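Local coordinates for glucanase (Clostridium thermocellum, PDB 5GXX), which probably hydrolyses internal beta-1,4-glycosidic bonds of cellulose, as a family 9 endoglucanase that works within the cellulosome, at residues D37-M40 with N41-V44; I402-Y405 with V406-E409; F564-P567 with T568-F571. The protein carries 1 engineered substitution. All blocks are in the same frame, centred on the assembly; numbering follows the deposited sequence.

Contact 1: residues D37-M40 with N41-V44; sequences DATM and NDEV
T39 and D42 face each other across a tight turn, joined firmly through the backbone and brought close through their side chains. The amide N of D42 donates to the carbonyl O of T39 over 3.1 Å with an N-H...O angle of 159°. Beside this bond OG1 of T39 lies 3.0 Å from OD2 of D42. The single hydroxyl proton may go to OD2 of D42 or to the hydroxyl of Y49, so this side-chain bond is not settled. OG1 sits between its own backbone N and carbonyl carbon (chi1 66°), which turns it to the side where the aspartate carboxylate stands. Together T39 to D42 form a type I beta turn, in the long loop between helix 7-20 and strand 56-57 of the family 9 catalytic domain. M40 and N41 take the two corner positions, exposed and pointing away from the turn, and the polar N41 suits such a corner. A water bridges the backbone, donating to O of M40 at 2.8 Å and to O of D42 at 2.6 Å. Further out, R134 forms a salt bridge with OD1 of D42, so the two carboxylate oxygens have different partners and the group is probably fixed in its rotation. An aspartate suits this buried place because R134 probably offsets its charge. E129 accepts a hydrogen bond from the amide of N41.

Contact 2: residues I402-Y405 with V406-E409; sequences IEDY and VKNE
D404 and K407 cross with the carboxylate of the aspartate laid against the root of the lysine. OD2 of D404 comes within 3.2 Å of CG of K407 and also touches CB, so it meets the aliphatic part of the chain and not the ammonium group. Beyond CG the lysine runs out extended and carries NZ to the carbonyl O of S397; NZ remains 4.9 Å from OD2 of D404, too far for a salt bridge. The other oxygen, OD1 of D404, faces the backbone that follows. The amide N of K407 donates to it over 2.9 Å, nearly straight at 167° but from well above the carboxylate plane, whereas the amide N of V406 reaches it at 3.1 Å on the anti side and closer to that plane. With CG opposite the backbone N (chi1 -168°), the short aspartate side chain brings the one oxygen OD1 to both amides. Its backbone joins in, for O of D404 accepts from N of N408 at 3.0 Å. On the next residue, CE1 of Y405 rests 3.8 Å from CG2 of V406, a modest apolar touch between neighbours whose side chains also cross at a slant. Buried N408 suits its place because its amide can both accept, from OH of Y398, and donate, to D400. E409 packs its CB 3.4 Å from O of Y405 and sends OE2 to a bound Tris molecule, probably from the crystallisation liquor. An inverse gamma turn is centred on D404, and the Asx turn D404-V406 runs into the type I turn V406-E409, sharing V406. Such molecules as Tris often mark pockets; with the family 9 signature the sequence fits, this is consistent with a place at the active-site cleft.

Contact 3: residues F564-P567 with T568-F571; sequences FWDP and TNDF. With CA (calcium ion), chain D.
The chain bends sharply between P567 and D570, where the amide N of D570 donates to the carbonyl O of P567 over 2.9 Å at an angle of 156°. This turn brings three oxygen ligands round one calcium ion, each 2.3 Å from the metal: the backbone O of D566, OD1 of N569 and OD1 of D570. The carboxylate of D566 does not bind the ion. Its OD1 accepts two bonds from T568, a short one of 2.7 Å from OG1 on the syn side, 16° out of the carboxylate plane, and a longer one of 3.1 Å from the amide N, which comes from above that plane. D566 is thus a first-shell ligand through its carbonyl O, while its carboxylate works in the second shell, holding T568, whose hydroxyl is set between its backbone N and carbonyl carbon (chi1 78°). P567 lies between D566 and T568, and its ring restricts phi, which suits the bend. N569 turns its amide oxygen inward and its ND2 away from the ion. D570 binds calcium through OD1 alone, while OD2 accepts a hydrogen bond of 2.8 Å from a water that is itself a calcium ligand, 2.4 Å from the metal. That water also lies over one face of the W565 ring, toward its rim, and the indole is held by a bond from NE1 to OG1 of T461. D488 gives its backbone oxygen and E491 both carboxylate oxygens, making seven ligands in all. The ion therefore ties the loop between strands 549-557 and 581-583 to the end of strand 481-488 and the start of helix 490-494, consistent with the structural calcium site of family 3 cellulose-binding modules.

All three contacts are turns in loops, each with an aspartate, yet the partners differ. Contacts 1 and 2 belong to the family 9 catalytic domain, their centres 27 Å apart, whereas contact 3 sits in the beta-rich module, with its centre 50 Å from that of contact 1 and 52 Å from that of contact 2. Contacts 1 and 3 are partly buried; contact 2 is a surface contact. In contacts 2 and 3 the aspartate carboxylate accepts from amides that follow it, whereas in contact 1 it reaches back to T39, and an arginine forms a salt bridge with it and probably balances its charge. Only contact 3 uses a metal, and its neighbouring backbone and side-chain oxygens converge on the calcium ion.

Contact 1: residues D37-M40 with N41-V44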
loop_
_atom_site.group_PDB
_atom_site.type_symbol
_atom_site.label_atom_id
_atom_site.label_comp_id
_atom_site.label_asym_id
_atom_site.label_seq_id
_atom_site.Cartn_x
_atom_site.Cartn_y
_atom_site.Cartn_z
ATOM N N ASP A 37 -27.834 2.867 -21.645
ATOM C CA ASP A 37 -26.914 2.277 -22.622
ATOM C C ASP A 37 -25.675 1.764 -21.893
ATOM O O ASP A 37 -25.136 2.422 -20.989
ATOM C CB ASP A 37 -26.483 3.303 -23.680
ATOM C CG ASP A 37 -27.595 3.666 -24.641
ATOM O OD1 ASP A 37 -28.633 2.975 -24.690
ATOM O OD2 ASP A 37 -27.436 4.680 -25.359
ATOM N N ALA A 38 -25.271 0.556 -22.268
ATOM C CA ALA A 38 -24.122 -0.094 -21.644
ATOM C C ALA A 38 -23.399 -0.919 -22.700
ATOM O O ALA A 38 -23.979 -1.292 -23.717
ATOM C CB ALA A 38 -24.570 -0.982 -20.470
ATOM N N THR A 39 -22.126 -1.184 -22.430
ATOM C CA THR A 39 -21.245 -1.967 -23.290
ATOM C C THR A 39 -21.303 -1.524 -24.750
ATOM O O THR A 39 -21.342 -2.341 -25.663
ATOM C CB THR A 39 -21.352 -3.500 -23.033
ATOM O OG1 THR A 39 -22.643 -4.001 -23.408
ATOM C CG2 THR A 39 -21.178 -3.792 -21.539
ATOM N N MET A 40 -21.275 -0.203 -24.941
ATOM C CA MET A 40 -21.397 0.404 -26.257
ATOM C C MET A 40 -20.174 0.168 -27.151
ATOM O O MET A 40 -20.241 0.428 -28.345
ATOM C CB MET A 40 -21.712 1.904 -26.154
ATOM C CG MET A 40 -23.130 2.183 -25.654
ATOM S SD MET A 40 -24.465 1.512 -26.659
ATOM C CE MET A 40 -24.346 2.556 -28.111
ATOM N N ASN A 41 -19.077 -0.308 -26.570
ATOM C CA ASN A 41 -17.896 -0.680 -27.350
ATOM C C ASN A 41 -17.892 -2.140 -27.813
ATOM O O ASN A 41 -16.950 -2.603 -28.460
ATOM C CB ASN A 41 -16.618 -0.343 -26.571
ATOM C CG ASN A 41 -16.418 1.155 -26.388
ATOM O OD1 ASN A 41 -16.884 1.964 -27.193
ATOM N ND2 ASN A 41 -15.698 1.528 -25.339
ATOM N N ASP A 42 -18.957 -2.878 -27.509
ATOM C CA ASP A 42 -19.019 -4.270 -27.915
ATOM C C ASP A 42 -18.974 -4.436 -29.433
ATOM O O ASP A 42 -19.465 -3.590 -30.189
ATOM C CB ASP A 42 -20.285 -4.934 -27.368
ATOM C CG ASP A 42 -20.178 -5.265 -25.897
ATOM O OD1 ASP A 42 -19.112 -5.055 -25.278
ATOM O OD2 ASP A 42 -21.202 -5.747 -25.357
ATOM N N GLU A 43 -18.384 -5.541 -29.877
ATOM C CA GLU A 43 -18.262 -5.827 -31.306
ATOM C C GLU A 43 -19.614 -5.967 -32.008
ATOM O O GLU A 43 -19.779 -5.556 -33.156
ATOM C CB GLU A 43 -17.424 -7.088 -31.511
ATOM C CG GLU A 43 -17.250 -7.524 -32.975
ATOM C CD GLU A 43 -16.365 -6.575 -33.774
ATOM O OE1 GLU A 43 -15.631 -5.773 -33.158
ATOM O OE2 GLU A 43 -16.407 -6.619 -35.024
ATOM N N VAL A 44 -20.571 -6.573 -31.305
ATOM C CA VAL A 44 -21.957 -6.616 -31.755
ATOM C C VAL A 44 -22.811 -5.998 -30.656
ATOM O O VAL A 44 -22.733 -6.392 -29.486
ATOM C CB VAL A 44 -22.441 -8.053 -32.011
ATOM C CG1 VAL A 44 -23.854 -8.048 -32.571
ATOM C CG2 VAL A 44 -21.491 -8.768 -32.965
HETATM O O HOH W 1 -19.473 -0.997 -30.603
#

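Contact 2: residues I402-Y405 with V406-E409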
loop_
_atom_site.group_PDB
_atom_site.type_symbol
_atom_site.label_atom_id
_atom_site.label_comp_id
_atom_site.label_asym_id
_atom_site.label_seq_id
_atom_site.Cartn_x
_atom_site.Cartn_y
_atom_site.Cartn_z
ATOM N N ILE A 402 -27.723 -13.118 -1.379
ATOM C CA ILE A 402 -27.026 -12.763 -2.608
ATOM C C ILE A 402 -25.802 -13.662 -2.864
ATOM O O ILE A 402 -25.358 -13.836 -3.998
ATOM C CB ILE A 402 -26.610 -11.264 -2.617
ATOM C CG1 ILE A 402 -26.335 -10.793 -4.049
ATOM C CG2 ILE A 402 -25.422 -11.006 -1.664
ATOM C CD1 ILE A 402 -25.984 -9.293 -4.149
ATOM N N GLU A 403 -25.269 -14.247 -1.798
ATOM C CA GLU A 403 -24.079 -15.078 -1.905
ATOM C C GLU A 403 -24.381 -16.459 -2.488
ATOM O O GLU A 403 -23.466 -17.159 -2.946
ATOM C CB GLU A 403 -23.367 -15.215 -0.557
ATOM C CG GLU A 403 -22.821 -13.902 0.005
ATOM C CD GLU A 403 -21.699 -13.289 -0.820
ATOM O OE1 GLU A 403 -21.049 -13.988 -1.638
ATOM O OE2 GLU A 403 -21.444 -12.084 -0.623
ATOM N N ASP A 404 -25.653 -16.848 -2.473
ATOM C CA ASP A 404 -26.033 -18.162 -2.982
ATOM C C ASP A 404 -26.213 -18.069 -4.493
ATOM O O ASP A 404 -27.315 -17.818 -4.986
ATOM C CB ASP A 404 -27.292 -18.701 -2.301
ATOM C CG ASP A 404 -27.524 -20.171 -2.601
ATOM O OD1 ASP A 404 -27.001 -20.648 -3.629
ATOM O OD2 ASP A 404 -28.231 -20.840 -1.822
ATOM N N TYR A 405 -25.114 -18.236 -5.215
ATOM C CA TYR A 405 -25.087 -18.120 -6.674
ATOM C C TYR A 405 -25.757 -19.308 -7.376
ATOM O O TYR A 405 -25.863 -19.326 -8.612
ATOM C CB TYR A 405 -23.649 -17.907 -7.188
ATOM C CG TYR A 405 -22.720 -19.028 -6.784
ATOM C CD1 TYR A 405 -22.653 -20.209 -7.523
ATOM C CD2 TYR A 405 -21.947 -18.920 -5.628
ATOM C CE1 TYR A 405 -21.814 -21.246 -7.135
ATOM C CE2 TYR A 405 -21.109 -19.949 -5.232
ATOM C CZ TYR A 405 -21.055 -21.109 -5.984
ATOM O OH TYR A 405 -20.225 -22.127 -5.567
ATOM N N VAL A 406 -26.166 -20.309 -6.597
ATOM C CA VAL A 406 -26.976 -21.411 -7.136
ATOM C C VAL A 406 -28.475 -21.084 -6.981
ATOM O O VAL A 406 -29.178 -20.855 -7.969
ATOM C CB VAL A 406 -26.589 -22.755 -6.471
ATOM C CG1 VAL A 406 -27.475 -23.883 -7.001
ATOM C CG2 VAL A 406 -25.115 -23.046 -6.725
ATOM N N LYS A 407 -28.943 -20.976 -5.744
ATOM C CA LYS A 407 -30.375 -20.825 -5.505
ATOM C C LYS A 407 -30.903 -19.472 -5.963
ATOM O O LYS A 407 -32.078 -19.361 -6.312
ATOM C CB LYS A 407 -30.740 -21.094 -4.046
ATOM C CG LYS A 407 -30.358 -22.504 -3.611
ATOM C CD LYS A 407 -30.973 -22.861 -2.297
ATOM C CE LYS A 407 -30.553 -24.282 -1.947
ATOM N NZ LYS A 407 -30.950 -24.701 -0.573
ATOM N N ASN A 408 -30.048 -18.457 -5.929
ATOM C CA ASN A 408 -30.493 -17.112 -6.301
ATOM C C ASN A 408 -29.985 -16.646 -7.669
ATOM O O ASN A 408 -30.034 -15.442 -7.990
ATOM C CB ASN A 408 -30.221 -16.080 -5.209
ATOM C CG ASN A 408 -31.463 -15.796 -4.371
ATOM O OD1 ASN A 408 -32.519 -16.401 -4.556
ATOM N ND2 ASN A 408 -31.335 -14.870 -3.446
ATOM N N GLU A 409 -29.481 -17.589 -8.462
ATOM C CA GLU A 409 -29.169 -17.343 -9.870
ATOM C C GLU A 409 -30.420 -16.892 -10.623
ATOM O O GLU A 409 -31.532 -17.311 -10.289
ATOM C CB GLU A 409 -28.541 -18.584 -10.536
ATOM C CG GLU A 409 -28.102 -18.413 -11.996
ATOM C CD GLU A 409 -27.059 -17.342 -12.230
ATOM O OE1 GLU A 409 -27.147 -16.218 -11.687
ATOM O OE2 GLU A 409 -26.121 -17.602 -13.011
#

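Contact 3: residues F564-P567 with T568-F571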
loop_
_atom_site.group_PDB
_atom_site.type_symbol
_atom_site.label_atom_id
_atom_site.label_comp_id
_atom_site.label_asym_id
_atom_site.label_seq_id
_atom_site.Cartn_x
_atom_site.Cartn_y
_atom_site.Cartn_z
ATOM N N PHE A 564 -7.338 35.323 14.032
ATOM C CA PHE A 564 -8.682 35.711 13.605
ATOM C C PHE A 564 -9.502 34.634 12.896
ATOM O O PHE A 564 -10.728 34.722 12.906
ATOM C CB PHE A 564 -8.663 36.981 12.743
ATOM C CG PHE A 564 -7.892 36.846 11.460
ATOM C CD1 PHE A 564 -8.445 36.203 10.357
ATOM C CD2 PHE A 564 -6.612 37.365 11.349
ATOM C CE1 PHE A 564 -7.732 36.089 9.178
ATOM C CE2 PHE A 564 -5.894 37.273 10.173
ATOM C CZ PHE A 564 -6.457 36.626 9.079
ATOM N N TRP A 565 -8.846 33.649 12.286
ATOM C CA TRP A 565 -9.541 32.687 11.417
ATOM C C TRP A 565 -10.723 32.064 12.148
ATOM O O TRP A 565 -10.562 31.536 13.245
ATOM C CB TRP A 565 -8.562 31.606 10.950
ATOM C CG TRP A 565 -9.148 30.652 9.937
ATOM C CD1 TRP A 565 -9.466 29.342 10.136
ATOM C CD2 TRP A 565 -9.460 30.947 8.572
ATOM N NE1 TRP A 565 -9.974 28.801 8.976
ATOM C CE2 TRP A 565 -9.983 29.765 8.002
ATOM C CE3 TRP A 565 -9.373 32.101 7.781
ATOM C CZ2 TRP A 565 -10.413 29.702 6.671
ATOM C CZ3 TRP A 565 -9.785 32.035 6.455
ATOM C CH2 TRP A 565 -10.305 30.840 5.916
ATOM N N ASP A 566 -11.908 32.128 11.543
ATOM C CA ASP A 566 -13.109 31.594 12.186
ATOM C C ASP A 566 -13.907 30.722 11.214
ATOM O O ASP A 566 -14.667 31.240 10.399
ATOM C CB ASP A 566 -13.967 32.735 12.749
ATOM C CG ASP A 566 -15.192 32.240 13.504
ATOM O OD1 ASP A 566 -15.267 31.041 13.847
ATOM O OD2 ASP A 566 -16.092 33.066 13.756
ATOM N N PRO A 567 -13.719 29.394 11.282
ATOM C CA PRO A 567 -14.466 28.517 10.379
ATOM C C PRO A 567 -15.933 28.361 10.775
ATOM O O PRO A 567 -16.732 27.925 9.943
ATOM C CB PRO A 567 -13.743 27.178 10.524
ATOM C CG PRO A 567 -13.217 27.198 11.940
ATOM C CD PRO A 567 -12.798 28.633 12.150
ATOM N N THR A 568 -16.274 28.700 12.019
ATOM C CA THR A 568 -17.620 28.495 12.570
ATOM C C THR A 568 -18.719 29.329 11.904
ATOM O O THR A 568 -19.904 29.088 12.139
ATOM C CB THR A 568 -17.674 28.654 14.118
ATOM O OG1 THR A 568 -17.665 30.042 14.477
ATOM C CG2 THR A 568 -16.519 27.937 14.803
ATOM N N ASN A 569 -18.348 30.292 11.066
ATOM C CA ASN A 569 -19.346 31.020 10.279
ATOM C C ASN A 569 -19.281 30.703 8.783
ATOM O O ASN A 569 -19.886 31.401 7.964
ATOM C CB ASN A 569 -19.308 32.537 10.552
ATOM C CG ASN A 569 -18.008 33.203 10.109
ATOM O OD1 ASN A 569 -17.205 32.626 9.367
ATOM N ND2 ASN A 569 -17.803 34.443 10.559
ATOM N N ASP A 570 -18.534 29.655 8.441
ATOM C CA ASP A 570 -18.348 29.254 7.048
ATOM C C ASP A 570 -19.429 28.254 6.649
ATOM O O ASP A 570 -19.654 27.272 7.358
ATOM C CB ASP A 570 -16.968 28.638 6.848
ATOM C CG ASP A 570 -15.843 29.638 7.062
ATOM O OD1 ASP A 570 -16.093 30.848 7.321
ATOM O OD2 ASP A 570 -14.679 29.190 6.968
ATOM N N PHE A 571 -20.107 28.539 5.539
ATOM C CA PHE A 571 -21.237 27.731 5.067
ATOM C C PHE A 571 -20.887 26.246 4.943
ATOM O O PHE A 571 -21.646 25.377 5.367
ATOM C CB PHE A 571 -21.762 28.280 3.737
ATOM C CG PHE A 571 -22.904 27.483 3.140
ATOM C CD1 PHE A 571 -22.656 26.414 2.291
ATOM C CD2 PHE A 571 -24.225 27.825 3.414
ATOM C CE1 PHE A 571 -23.706 25.693 1.731
ATOM C CE2 PHE A 571 -25.281 27.111 2.867
ATOM C CZ PHE A 571 -25.021 26.041 2.023
HETATM CA CA CA D . -15.045 32.548 8.521
HETATM O O HOH W 2 -13.206 31.469 7.460
#